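Local coordinates for ABC transporter periplasmic substrate-binding protein (Desulfovibrio alaskensis, PDB 5MY5) that binds tungstate with high selectivity as a periplasmic substrate-binding protein, probably delivering it to an ABC transporter for uptake, at residues 80-85 against 222-227; 102-107 against 268-273; 137-142 against 177-182; 108-113 against 190-195. The protein carries 2 engineered substitutions. One frame throughout, in Å; residues are numbered along the deposited sequence.

Contact 1 (80-85 against 222-227); sequences LVHAPA and NQYSAI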
loop_
_atom_site.group_PDB
_atom_site.type_symbol
_atom_site.label_atom_id
_atom_site.label_comp_id
_atom_site.label_asym_id
_atom_site.label_seq_id
_atom_site.Cartn_x
_atom_site.Cartn_y
_atom_site.Cartn_z
ATOM N N LEU A 80 -3.522 -10.797 -4.926
ATOM C CA LEU A 80 -2.321 -9.860 -4.890
ATOM C C LEU A 80 -2.720 -8.827 -3.869
ATOM O O LEU A 80 -3.519 -7.944 -4.117
ATOM C CB LEU A 80 -2.067 -9.233 -6.282
ATOM C CG LEU A 80 -0.881 -8.272 -6.317
ATOM C CD1 LEU A 80 0.445 -8.933 -5.979
ATOM C CD2 LEU A 80 -0.880 -7.620 -7.748
ATOM N N VAL A 81 -2.083 -8.900 -2.696
ATOM C CA VAL A 81 -2.536 -8.063 -1.567
ATOM C C VAL A 81 -1.332 -7.584 -0.774
ATOM O O VAL A 81 -0.186 -7.874 -1.157
ATOM C CB VAL A 81 -3.540 -8.798 -0.642
ATOM C CG1 VAL A 81 -4.878 -9.010 -1.383
ATOM C CG2 VAL A 81 -2.969 -10.106 -0.241
ATOM N N HIS A 82 -1.615 -6.785 0.255
ATOM C CA HIS A 82 -0.527 -6.112 0.985
ATOM C C HIS A 82 -0.887 -5.958 2.450
ATOM O O HIS A 82 -0.995 -4.830 2.962
ATOM C CB HIS A 82 -0.196 -4.767 0.331
ATOM C CG HIS A 82 -1.390 -3.954 -0.009
ATOM N ND1 HIS A 82 -1.901 -3.006 0.831
ATOM C CD2 HIS A 82 -2.210 -3.957 -1.106
ATOM C CE1 HIS A 82 -2.977 -2.451 0.281
ATOM N NE2 HIS A 82 -3.194 -3.024 -0.903
ATOM N N ALA A 83 -1.125 -7.105 3.056
ATOM C CA ALA A 83 -1.563 -7.187 4.458
ATOM C C ALA A 83 -1.031 -8.475 5.147
ATOM O O ALA A 83 -1.705 -9.483 5.266
ATOM C CB ALA A 83 -3.074 -7.100 4.511
ATOM N N PRO A 84 0.237 -8.363 5.583
ATOM C CA PRO A 84 0.957 -9.583 5.963
ATOM C C PRO A 84 0.263 -10.459 7.031
ATOM O O PRO A 84 0.207 -11.632 6.859
ATOM C CB PRO A 84 2.323 -9.035 6.398
ATOM C CG PRO A 84 2.501 -7.766 5.592
ATOM C CD PRO A 84 1.132 -7.217 5.439
ATOM N N ALA A 85 -0.279 -9.882 8.095
ATOM C CA ALA A 85 -0.941 -10.729 9.119
ATOM C C ALA A 85 -2.155 -11.469 8.588
ATOM O O ALA A 85 -2.321 -12.671 8.838
ATOM C CB ALA A 85 -1.328 -9.913 10.371
ATOM N N ASN A 222 5.084 -0.982 2.396
ATOM C CA ASN A 222 3.809 -1.640 2.148
ATOM C C ASN A 222 4.105 -2.850 1.284
ATOM O O ASN A 222 4.017 -2.740 0.032
ATOM C CB ASN A 222 2.846 -0.663 1.531
ATOM C CG ASN A 222 1.389 -1.212 1.415
ATOM O OD1 ASN A 222 0.903 -1.837 2.349
ATOM N ND2 ASN A 222 0.721 -0.957 0.273
ATOM N N GLN A 223 4.398 -3.970 1.913
ATOM C CA GLN A 223 4.870 -5.187 1.245
ATOM C C GLN A 223 3.661 -5.845 0.489
ATOM O O GLN A 223 2.651 -6.205 1.088
ATOM C CB GLN A 223 5.436 -6.193 2.183
ATOM C CG GLN A 223 5.999 -7.410 1.491
ATOM C CD GLN A 223 7.167 -7.092 0.600
ATOM O OE1 GLN A 223 8.177 -6.493 1.044
ATOM N NE2 GLN A 223 7.102 -7.510 -0.653
ATOM N N TYR A 224 3.849 -6.073 -0.839
ATOM C CA TYR A 224 2.957 -6.896 -1.624
ATOM C C TYR A 224 3.383 -8.341 -1.721
ATOM O O TYR A 224 4.627 -8.605 -1.933
ATOM C CB TYR A 224 2.904 -6.402 -3.055
ATOM C CG TYR A 224 1.956 -5.323 -3.231
ATOM C CD1 TYR A 224 2.267 -4.028 -2.832
ATOM C CD2 TYR A 224 0.716 -5.557 -3.778
ATOM C CE1 TYR A 224 1.355 -2.989 -2.987
ATOM C CE2 TYR A 224 -0.205 -4.554 -3.938
ATOM C CZ TYR A 224 0.110 -3.241 -3.553
ATOM O OH TYR A 224 -0.813 -2.258 -3.725
ATOM N N SER A 225 2.403 -9.249 -1.658
ATOM C CA SER A 225 2.624 -10.659 -1.947
ATOM C C SER A 225 1.546 -11.197 -2.869
ATOM O O SER A 225 0.390 -10.749 -2.811
ATOM C CB SER A 225 2.638 -11.450 -0.674
ATOM O OG SER A 225 3.660 -10.935 0.166
ATOM N N ALA A 226 1.931 -12.214 -3.639
ATOM C CA ALA A 226 0.948 -12.999 -4.363
ATOM C C ALA A 226 0.687 -14.274 -3.623
ATOM O O ALA A 226 1.635 -14.859 -3.002
ATOM C CB ALA A 226 1.422 -13.323 -5.794
ATOM N N ILE A 227 -0.563 -14.720 -3.646
ATOM C CA ILE A 227 -0.932 -15.993 -2.962
ATOM C C ILE A 227 -1.890 -16.740 -3.852
ATOM O O ILE A 227 -3.056 -16.385 -4.011
ATOM C CB ILE A 227 -1.693 -15.665 -1.637
ATOM C CG1 ILE A 227 -0.858 -14.763 -0.735
ATOM C CG2 ILE A 227 -1.964 -16.976 -0.922
ATOM C CD1 ILE A 227 -1.632 -14.119 0.434
HETATM O O HOH W 1 -1.835 -1.171 3.476
HETATM O O HOH W 2 0.855 -3.367 4.323
#
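One face of the Tyr224 ring takes His82 CB, which stands 4.0 Å from the ring centroid and 5° off the ring normal, a CH-pi contact over the centre. The two side chains lie alongside and point the same way. Their planes are 43° apart, so the pair is oblique, with His82 CD2 closing to 3.4 Å from Tyr224 CZ. At the edge of the phenol sits Leu80 CD1, 4.0 Å from Tyr224 CD2, on a side chain that crosses the Tyr224 side chain at about a right angle. The Asn222 amide is steeply inclined to the imidazole, at 77°. His82 ND1 reaches Asn222 OD1 only through a weak bond of 3.4 Å; a water at the imidazole edge, in its plane, bridges the two atoms and donates to the oxygen. A second water donates to both His82 O and Asn222 OD1. Outside partners hold other polar ends: Thr33 holds His82 NE2, Thr36 holds Tyr224 OH and Asn105 holds Asn222 ND2. Next along the strands, Val81 and Ser225 form a hydrogen-bonded antiparallel pair, Val81 N to Ser225 O 3.1 Å and Ser225 N to Val81 O 3.0 Å. Strand 78-81 thus joins 221-228 before turning into helix 84-92 at Ala83, its N-cap residue, a strand-loop-helix unit on the mixed beta-sheet of the alpha/beta periplasmic binding protein fold.

Contact 2 (102-107 against 268-273); sequences LMYNDF and LFTPNA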
loop_
_atom_site.group_PDB
_atom_site.type_symbol
_atom_site.label_atom_id
_atom_site.label_comp_id
_atom_site.label_asym_id
_atom_site.label_seq_id
_atom_site.Cartn_x
_atom_site.Cartn_y
_atom_site.Cartn_z
ATOM N N LEU A 102 6.869 -9.843 -3.540
ATOM C CA LEU A 102 7.123 -9.354 -4.943
ATOM C C LEU A 102 7.697 -7.935 -5.025
ATOM O O LEU A 102 8.735 -7.681 -5.693
ATOM C CB LEU A 102 5.943 -9.567 -5.868
ATOM C CG LEU A 102 5.527 -10.986 -6.110
ATOM C CD1 LEU A 102 4.181 -11.045 -6.838
ATOM C CD2 LEU A 102 6.621 -11.709 -6.956
ATOM N N MET A 103 7.123 -6.967 -4.314
ATOM C CA MET A 103 7.527 -5.606 -4.287
ATOM C C MET A 103 6.866 -4.876 -3.130
ATOM O O MET A 103 5.965 -5.414 -2.543
ATOM C CB MET A 103 7.144 -4.857 -5.538
ATOM C CG MET A 103 5.720 -4.722 -5.867
ATOM S SD MET A 103 4.758 -6.137 -6.418
ATOM C CE MET A 103 3.275 -5.304 -6.834
ATOM N N TYR A 104 7.354 -3.696 -2.844
ATOM C CA TYR A 104 6.616 -2.827 -1.906
ATOM C C TYR A 104 6.444 -1.433 -2.446
ATOM O O TYR A 104 7.352 -0.943 -3.134
ATOM C CB TYR A 104 7.280 -2.770 -0.541
ATOM C CG TYR A 104 8.766 -2.312 -0.501
ATOM C CD1 TYR A 104 9.086 -0.992 -0.264
ATOM C CD2 TYR A 104 9.830 -3.217 -0.603
ATOM C CE1 TYR A 104 10.387 -0.538 -0.188
ATOM C CE2 TYR A 104 11.145 -2.769 -0.432
ATOM C CZ TYR A 104 11.390 -1.417 -0.266
ATOM O OH TYR A 104 12.648 -0.897 -0.184
ATOM N N ASN A 105 5.354 -0.757 -2.144
ATOM C CA ASN A 105 5.280 0.694 -2.191
ATOM C C ASN A 105 5.411 1.195 -0.723
ATOM O O ASN A 105 5.845 0.439 0.136
ATOM C CB ASN A 105 4.094 1.243 -2.986
ATOM C CG ASN A 105 2.738 0.716 -2.512
ATOM O OD1 ASN A 105 2.677 -0.023 -1.542
ATOM N ND2 ASN A 105 1.647 1.041 -3.229
ATOM N N ASP A 106 5.323 2.470 -0.552
ATOM C CA ASP A 106 5.588 2.976 0.771
ATOM C C ASP A 106 4.717 4.134 1.146
ATOM O O ASP A 106 4.053 4.743 0.369
ATOM C CB ASP A 106 7.076 3.302 0.979
ATOM C CG ASP A 106 7.552 4.486 0.156
ATOM O OD1 ASP A 106 6.925 4.913 -0.847
ATOM O OD2 ASP A 106 8.671 5.003 0.470
ATOM N N PHE A 107 4.770 4.426 2.441
ATOM C CA PHE A 107 4.113 5.554 3.038
ATOM C C PHE A 107 5.128 6.609 3.432
ATOM O O PHE A 107 6.217 6.256 3.694
ATOM C CB PHE A 107 3.295 5.099 4.293
ATOM C CG PHE A 107 2.124 4.195 3.953
ATOM C CD1 PHE A 107 0.941 4.709 3.637
ATOM C CD2 PHE A 107 2.303 2.798 4.039
ATOM C CE1 PHE A 107 -0.159 3.831 3.311
ATOM C CE2 PHE A 107 1.228 1.942 3.786
ATOM C CZ PHE A 107 0.050 2.477 3.381
ATOM N N LEU A 268 7.500 4.343 -7.713
ATOM C CA LEU A 268 6.488 3.986 -6.722
ATOM C C LEU A 268 6.768 2.669 -6.055
ATOM O O LEU A 268 6.562 2.538 -4.812
ATOM C CB LEU A 268 5.133 4.078 -7.409
ATOM C CG LEU A 268 3.842 4.059 -6.638
ATOM C CD1 LEU A 268 3.701 5.382 -5.908
ATOM C CD2 LEU A 268 2.709 3.898 -7.587
ATOM N N PHE A 269 7.204 1.655 -6.793
ATOM C CA PHE A 269 7.453 0.316 -6.248
ATOM C C PHE A 269 8.918 -0.072 -6.240
ATOM O O PHE A 269 9.580 0.185 -7.260
ATOM C CB PHE A 269 6.698 -0.683 -7.091
ATOM C CG PHE A 269 5.208 -0.544 -7.068
ATOM C CD1 PHE A 269 4.401 -1.097 -6.011
ATOM C CD2 PHE A 269 4.555 0.148 -8.057
ATOM C CE1 PHE A 269 3.011 -1.002 -6.052
ATOM C CE2 PHE A 269 3.209 0.206 -8.091
ATOM C CZ PHE A 269 2.433 -0.280 -7.084
ATOM N N THR A 270 9.424 -0.696 -5.188
ATOM C CA THR A 270 10.702 -1.292 -5.101
ATOM C C THR A 270 10.451 -2.819 -5.245
ATOM O O THR A 270 9.871 -3.428 -4.351
ATOM C CB THR A 270 11.413 -0.932 -3.791
ATOM O OG1 THR A 270 11.490 0.472 -3.680
ATOM C CG2 THR A 270 12.735 -1.551 -3.712
ATOM N N PRO A 271 10.951 -3.464 -6.320
ATOM C CA PRO A 271 10.971 -4.916 -6.360
ATOM C C PRO A 271 11.797 -5.566 -5.300
ATOM O O PRO A 271 12.864 -5.040 -4.983
ATOM C CB PRO A 271 11.535 -5.226 -7.756
ATOM C CG PRO A 271 12.314 -4.051 -8.084
ATOM C CD PRO A 271 11.819 -2.851 -7.340
ATOM N N ASN A 272 11.339 -6.673 -4.737
ATOM C CA ASN A 272 12.051 -7.363 -3.697
ATOM C C ASN A 272 11.786 -8.834 -3.600
ATOM O O ASN A 272 11.897 -9.422 -2.551
ATOM C CB ASN A 272 11.928 -6.612 -2.334
ATOM C CG ASN A 272 10.589 -6.793 -1.653
ATOM O OD1 ASN A 272 9.550 -7.113 -2.292
ATOM N ND2 ASN A 272 10.594 -6.607 -0.363
ATOM N N ALA A 273 11.452 -9.454 -4.744
ATOM C CA ALA A 273 11.311 -10.898 -4.786
ATOM C C ALA A 273 12.617 -11.546 -4.279
ATOM O O ALA A 273 13.703 -10.983 -4.470
ATOM C CB ALA A 273 10.898 -11.368 -6.174
HETATM O O HOH W 3 5.285 4.267 -3.062
#
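Leu102 to Tyr104 and Thr270 to Asn272 run as an antiparallel ladder within the mixed sheet of the periplasmic binding protein fold, where strand 100-112 pairs with 266-271, the segment directions 147° apart. Tyr104 and Thr270 are a hydrogen-bonded pair, each N-H reaching the other's carbonyl at 2.9 Å from N to O; Met103 and Pro271 are the non-hydrogen-bonded neighbours. Beyond the proline, Asn272 N donates to Leu102 O at 3.0 Å, almost straight at 177°, though it approaches from above the carbonyl plane.

On one face, Tyr104 CG lies between the backbone N and the carbonyl carbon (chi1 56°), and the ring lies alongside Thr270. Thr270 CB rests on its face, offset toward the rim and 3.6 Å from Tyr104 CZ, a CH-pi contact between side chains that point the same way. Asn272 meets the edge of this ring, its amide steeply turned against it and ND2 3.5 Å from Tyr104 CD2; that ND2 is bonded to Gln223 OE1. Phe221 also stacks with the Tyr104 ring.

On the other side the buried Phe269 ring is flanked by Met103, whose CG lies 3.9 Å from Phe269 CD1, and by Asn105, whose amide is nearly parallel to the ring with ND2 3.7 Å from Phe269 CE1. Asn105 OD1 accepts from Asn222 ND2. Ile258 and Leu41 pack on both Met103 and Phe269. Where the direct ladder ends, a water takes over, accepting from Asp106 N and donating to Leu268 O at 2.8 Å.

Contact 3 (137-142 against 177-182); sequences VFVSRG and LRTINV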
loop_
_atom_site.group_PDB
_atom_site.type_symbol
_atom_site.label_atom_id
_atom_site.label_comp_id
_atom_site.label_asym_id
_atom_site.label_seq_id
_atom_site.Cartn_x
_atom_site.Cartn_y
_atom_site.Cartn_z
ATOM N N VAL A 137 0.058 19.871 14.982
ATOM C CA VAL A 137 -1.134 19.318 14.342
ATOM C C VAL A 137 -0.755 18.115 13.542
ATOM O O VAL A 137 0.202 18.162 12.761
ATOM C CB VAL A 137 -1.861 20.291 13.438
ATOM C CG1 VAL A 137 -2.982 19.593 12.653
ATOM C CG2 VAL A 137 -2.473 21.432 14.261
ATOM N N PHE A 138 -1.470 17.043 13.749
ATOM C CA PHE A 138 -1.241 15.752 13.025
ATOM C C PHE A 138 -2.637 15.282 12.577
ATOM O O PHE A 138 -3.565 15.136 13.405
ATOM C CB PHE A 138 -0.606 14.674 13.860
ATOM C CG PHE A 138 -0.297 13.433 13.061
ATOM C CD1 PHE A 138 -1.310 12.488 12.833
ATOM C CD2 PHE A 138 0.941 13.230 12.406
ATOM C CE1 PHE A 138 -1.093 11.372 12.056
ATOM C CE2 PHE A 138 1.153 12.119 11.623
ATOM C CZ PHE A 138 0.177 11.213 11.434
ATOM N N VAL A 139 -2.782 14.980 11.296
ATOM C CA VAL A 139 -4.057 14.641 10.725
ATOM C C VAL A 139 -4.126 13.169 10.331
ATOM O O VAL A 139 -3.370 12.667 9.519
ATOM C CB VAL A 139 -4.372 15.515 9.495
ATOM C CG1 VAL A 139 -5.759 15.297 9.085
ATOM C CG2 VAL A 139 -4.134 17.000 9.748
ATOM N N SER A 140 -5.028 12.450 11.000
ATOM C CA SER A 140 -5.368 11.043 10.756
ATOM C C SER A 140 -6.565 10.922 9.777
ATOM O O SER A 140 -7.538 11.720 9.933
ATOM C CB SER A 140 -5.779 10.353 12.120
ATOM O OG SER A 140 -6.165 9.041 12.003
ATOM N N ARG A 141 -6.552 9.884 8.982
ATOM C CA ARG A 141 -7.721 9.483 8.171
ATOM C C ARG A 141 -8.965 9.230 9.078
ATOM O O ARG A 141 -10.078 9.577 8.666
ATOM C CB ARG A 141 -7.424 8.254 7.375
ATOM C CG ARG A 141 -6.365 8.396 6.270
ATOM C CD ARG A 141 -6.945 9.070 5.062
ATOM N NE ARG A 141 -7.968 8.196 4.469
ATOM C CZ ARG A 141 -7.773 7.211 3.641
ATOM N NH1 ARG A 141 -6.598 6.912 3.107
ATOM N NH2 ARG A 141 -8.827 6.482 3.250
ATOM N N GLY A 142 -8.778 8.643 10.280
ATOM C CA GLY A 142 -9.920 8.288 11.176
ATOM C C GLY A 142 -11.061 7.518 10.518
ATOM O O GLY A 142 -12.181 7.701 10.924
ATOM N N LEU A 177 -6.952 12.190 -0.187
ATOM C CA LEU A 177 -6.796 13.537 -0.686
ATOM C C LEU A 177 -7.423 14.584 0.200
ATOM O O LEU A 177 -6.819 15.644 0.531
ATOM C CB LEU A 177 -7.370 13.623 -2.131
ATOM C CG LEU A 177 -6.473 13.082 -3.224
ATOM C CD1 LEU A 177 -7.275 13.086 -4.533
ATOM C CD2 LEU A 177 -5.184 13.930 -3.361
ATOM N N ARG A 178 -8.582 14.310 0.726
ATOM C CA ARG A 178 -9.239 15.225 1.631
ATOM C C ARG A 178 -8.370 15.456 2.914
ATOM O O ARG A 178 -8.300 16.567 3.450
ATOM C CB ARG A 178 -10.583 14.745 2.046
ATOM C CG ARG A 178 -11.679 14.844 0.955
ATOM C CD ARG A 178 -12.008 16.300 0.618
ATOM N NE ARG A 178 -13.244 16.312 -0.154
ATOM C CZ ARG A 178 -13.915 17.381 -0.607
ATOM N NH1 ARG A 178 -13.424 18.594 -0.480
ATOM N NH2 ARG A 178 -15.063 17.194 -1.252
ATOM N N THR A 179 -7.791 14.405 3.386
ATOM C CA THR A 179 -7.040 14.465 4.643
ATOM C C THR A 179 -5.798 15.262 4.392
ATOM O O THR A 179 -5.384 16.052 5.267
ATOM C CB THR A 179 -6.769 13.030 5.083
ATOM O OG1 THR A 179 -8.018 12.394 5.427
ATOM C CG2 THR A 179 -5.801 12.911 6.250
ATOM N N ILE A 180 -5.156 15.075 3.240
ATOM C CA ILE A 180 -4.014 15.910 2.865
ATOM C C ILE A 180 -4.411 17.357 2.881
ATOM O O ILE A 180 -3.668 18.222 3.401
ATOM C CB ILE A 180 -3.469 15.498 1.518
ATOM C CG1 ILE A 180 -2.677 14.220 1.646
ATOM C CG2 ILE A 180 -2.536 16.604 0.963
ATOM C CD1 ILE A 180 -2.223 13.613 0.296
ATOM N N ASN A 181 -5.524 17.697 2.233
ATOM C CA ASN A 181 -6.058 19.058 2.209
ATOM C C ASN A 181 -6.363 19.657 3.567
ATOM O O ASN A 181 -5.996 20.802 3.805
ATOM C CB ASN A 181 -7.169 19.206 1.186
ATOM C CG ASN A 181 -6.567 19.218 -0.260
ATOM O OD1 ASN A 181 -5.867 20.171 -0.588
ATOM N ND2 ASN A 181 -6.648 18.162 -0.958
ATOM N N VAL A 182 -6.835 18.838 4.526
ATOM C CA VAL A 182 -6.954 19.357 5.866
ATOM C C VAL A 182 -5.618 19.651 6.531
ATOM O O VAL A 182 -5.431 20.730 7.135
ATOM C CB VAL A 182 -7.761 18.400 6.748
ATOM C CG1 VAL A 182 -7.690 18.863 8.211
ATOM C CG2 VAL A 182 -9.187 18.266 6.214
#
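Thr179 is the hub here, touching Val139 with its methyl and Arg141 with its hydroxyl. Thr179 CG2 lies 3.7 Å from Val139 CG1, the two side chains sliding past each other in opposite directions. The same valine methyl also meets Val182 CG1, at 4.1 Å, one helical turn further on. Val139 CG1 is anti to the backbone N (chi1 -171°), and this branch makes the closest approach to both Thr179 and Val182. At the end of the strand, Arg141 crosses Thr179 at about a right angle and brings its CD to 3.5 Å from Thr179 OG1. This is packing of an aliphatic carbon against an oxygen, and no hydrogen bond joins the two segments.

The second shell fixes these groups. Thr179 OG1 is hydrogen-bonded to Gly175 O, one turn back, and to Thr172 OG1. The Arg141 chain, bent at chi2 and chi3, ends in a salt bridge to Asp143 and a bond from NE to Gln174 O. Ser140 faces the other way: its OG accepts from Gly142 N at 3.2 Å, an ST turn that shapes the chain as it leaves the strand, and also bonds Glu151.

Helix 177-182 passes strand 138-140 at an axis distance of 8.4 Å, nearly antiparallel at 163°. Strands 169-171 and 189-193 both pair in parallel with 138-140, and helix 176-186 connects them across its face. That is a beta-alpha-beta crossover straddling a middle strand, a building block of the alpha/beta lobes of periplasmic binding proteins.

Contact 4 (108-113 against 190-195); sequences VIIGPA and TMTDRG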
loop_
_atom_site.group_PDB
_atom_site.type_symbol
_atom_site.label_atom_id
_atom_site.label_comp_id
_atom_site.label_asym_id
_atom_site.label_seq_id
_atom_site.Cartn_x
_atom_site.Cartn_y
_atom_site.Cartn_z
ATOM N N VAL A 108 4.688 7.835 3.547
ATOM C CA VAL A 108 5.554 8.999 3.943
ATOM C C VAL A 108 4.814 9.894 4.912
ATOM O O VAL A 108 3.562 9.945 4.926
ATOM C CB VAL A 108 6.059 9.754 2.705
ATOM C CG1 VAL A 108 6.937 8.847 1.770
ATOM C CG2 VAL A 108 4.976 10.324 1.969
ATOM N N ILE A 109 5.569 10.633 5.738
ATOM C CA ILE A 109 4.947 11.724 6.515
ATOM C C ILE A 109 5.267 13.035 5.847
ATOM O O ILE A 109 6.458 13.270 5.522
ATOM C CB ILE A 109 5.421 11.656 7.977
ATOM C CG1 ILE A 109 5.011 10.267 8.562
ATOM C CG2 ILE A 109 4.860 12.837 8.718
ATOM C CD1 ILE A 109 5.679 10.027 9.844
ATOM N N ILE A 110 4.277 13.855 5.666
ATOM C CA ILE A 110 4.381 15.160 4.969
ATOM C C ILE A 110 3.990 16.230 5.941
ATOM O O ILE A 110 3.324 15.980 6.970
ATOM C CB ILE A 110 3.615 15.221 3.675
ATOM C CG1 ILE A 110 2.103 15.277 3.923
ATOM C CG2 ILE A 110 4.006 14.053 2.827
ATOM C CD1 ILE A 110 1.226 15.340 2.726
ATOM N N GLY A 111 4.454 17.452 5.665
ATOM C CA GLY A 111 4.120 18.595 6.506
ATOM C C GLY A 111 4.534 19.876 5.821
ATOM O O GLY A 111 5.155 19.816 4.710
ATOM N N PRO A 112 4.273 21.047 6.463
ATOM C CA PRO A 112 4.714 22.261 5.873
ATOM C C PRO A 112 6.201 22.288 5.580
ATOM O O PRO A 112 7.031 21.772 6.331
ATOM C CB PRO A 112 4.262 23.344 6.883
ATOM C CG PRO A 112 3.206 22.699 7.671
ATOM C CD PRO A 112 3.602 21.276 7.745
ATOM N N ALA A 113 6.544 22.934 4.459
ATOM C CA ALA A 113 7.973 23.088 4.108
ATOM C C ALA A 113 8.793 23.686 5.258
ATOM O O ALA A 113 9.911 23.282 5.479
ATOM C CB ALA A 113 8.146 23.949 2.833
ATOM N N THR A 190 0.865 14.872 8.232
ATOM C CA THR A 190 -0.059 13.730 7.990
ATOM C C THR A 190 0.792 12.600 7.375
ATOM O O THR A 190 1.811 12.827 6.701
ATOM C CB THR A 190 -1.263 14.131 7.154
ATOM O OG1 THR A 190 -2.218 13.048 7.198
ATOM C CG2 THR A 190 -0.948 14.370 5.735
ATOM N N MET A 191 0.336 11.369 7.554
ATOM C CA MET A 191 0.910 10.202 6.878
ATOM C C MET A 191 0.017 9.919 5.646
ATOM O O MET A 191 -1.234 9.841 5.762
ATOM C CB MET A 191 0.986 8.982 7.788
ATOM C CG MET A 191 1.705 7.806 7.185
ATOM S SD MET A 191 1.175 6.194 7.749
ATOM C CE MET A 191 -0.373 6.069 6.851
ATOM N N THR A 192 0.704 9.709 4.506
ATOM C CA THR A 192 0.031 9.373 3.218
ATOM C C THR A 192 0.737 8.321 2.501
ATOM O O THR A 192 1.907 8.105 2.698
ATOM C CB THR A 192 -0.089 10.610 2.348
ATOM O OG1 THR A 192 -0.816 10.328 1.132
ATOM C CG2 THR A 192 1.201 11.212 2.015
ATOM N N ASP A 193 -0.008 7.553 1.661
ATOM C CA ASP A 193 0.744 6.701 0.711
ATOM C C ASP A 193 1.469 7.716 -0.261
ATOM O O ASP A 193 0.949 8.761 -0.542
ATOM C CB ASP A 193 -0.213 5.770 -0.081
ATOM C CG ASP A 193 -1.238 6.554 -0.806
ATOM O OD1 ASP A 193 -2.125 7.262 -0.257
ATOM O OD2 ASP A 193 -1.140 6.519 -2.046
ATOM N N ARG A 194 2.613 7.224 -0.756
ATOM C CA ARG A 194 3.393 8.034 -1.728
ATOM C C ARG A 194 2.636 8.314 -2.979
ATOM O O ARG A 194 2.717 9.450 -3.482
ATOM C CB ARG A 194 4.687 7.406 -2.063
ATOM C CG ARG A 194 5.641 8.320 -2.895
ATOM C CD ARG A 194 6.931 7.558 -3.190
ATOM N NE ARG A 194 7.768 7.240 -2.032
ATOM C CZ ARG A 194 8.674 8.075 -1.512
ATOM N NH1 ARG A 194 8.857 9.298 -1.987
ATOM N NH2 ARG A 194 9.388 7.660 -0.459
ATOM N N GLY A 195 1.889 7.361 -3.490
ATOM C CA GLY A 195 1.143 7.553 -4.739
ATOM C C GLY A 195 0.224 8.757 -4.678
ATOM O O GLY A 195 0.196 9.622 -5.533
#
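Val108 and Thr192 lie side by side in an antiparallel pairing of the long strand 100-112 with 189-193, within the sheet of the periplasmic binding protein fold. Both side chains point the same way, bringing Val108 CG2 to 3.9 Å from Thr192 CG2. Two residues along, Ile110 and Thr190 repeat this alignment, with Ile110 CG1 3.7 Å from Thr190 CG2. Ile110 CG2 also reaches obliquely to Thr192 CG2, at 4.1 Å, joining the two pairs into one methyl-lined face. Each threonine has OG1 anti to the backbone N, where Thr190 OG1 bonds Val139 O and Thr192 OG1 donates to Asp193 O, while CG2 turns to the neighbouring strand. Ile109 and Met191 sit on the opposite face, the methionine running on toward helix 146-155. Four backbone bonds hold the register, two at Val108 with Thr192 and two at Ile110 with Thr190. The chain then enters helix 194-203 at Asp193, the N-cap, whose OD1 bonds Thr196 OG1. Arg194, extended to CD and bent at chi3, crosses Val108 at about a right angle; its NE and NH2 form salt bridges with Asp106 and Glu215. Val108 CG1 lies over one face of this guanidinium, offset toward its rim and 3.5 Å from Arg194 NH2.

From the N terminus, strand 78-81 and its following turn open contact 1, and strand 100-112 then supplies the first sides of contacts 2 and 4 in succession. Strand 138-140 and helix 176-186 close contact 3, the shortest loop, 34 residues between segments. Residues 190-195 next close contact 4 around it, and 222-227 close contact 1 around both. Residues 268-273, near the C terminus, close contact 2, which encloses contacts 3 and 4 but crosses contact 1. Contacts 1 and 2 meet where strands 221-228 and 100-112 pair; contacts 2 and 4 share strand 100-112 and the Asp106-Arg194 salt bridge. Contact 3 adjoins contact 4 through Val139 and Thr190.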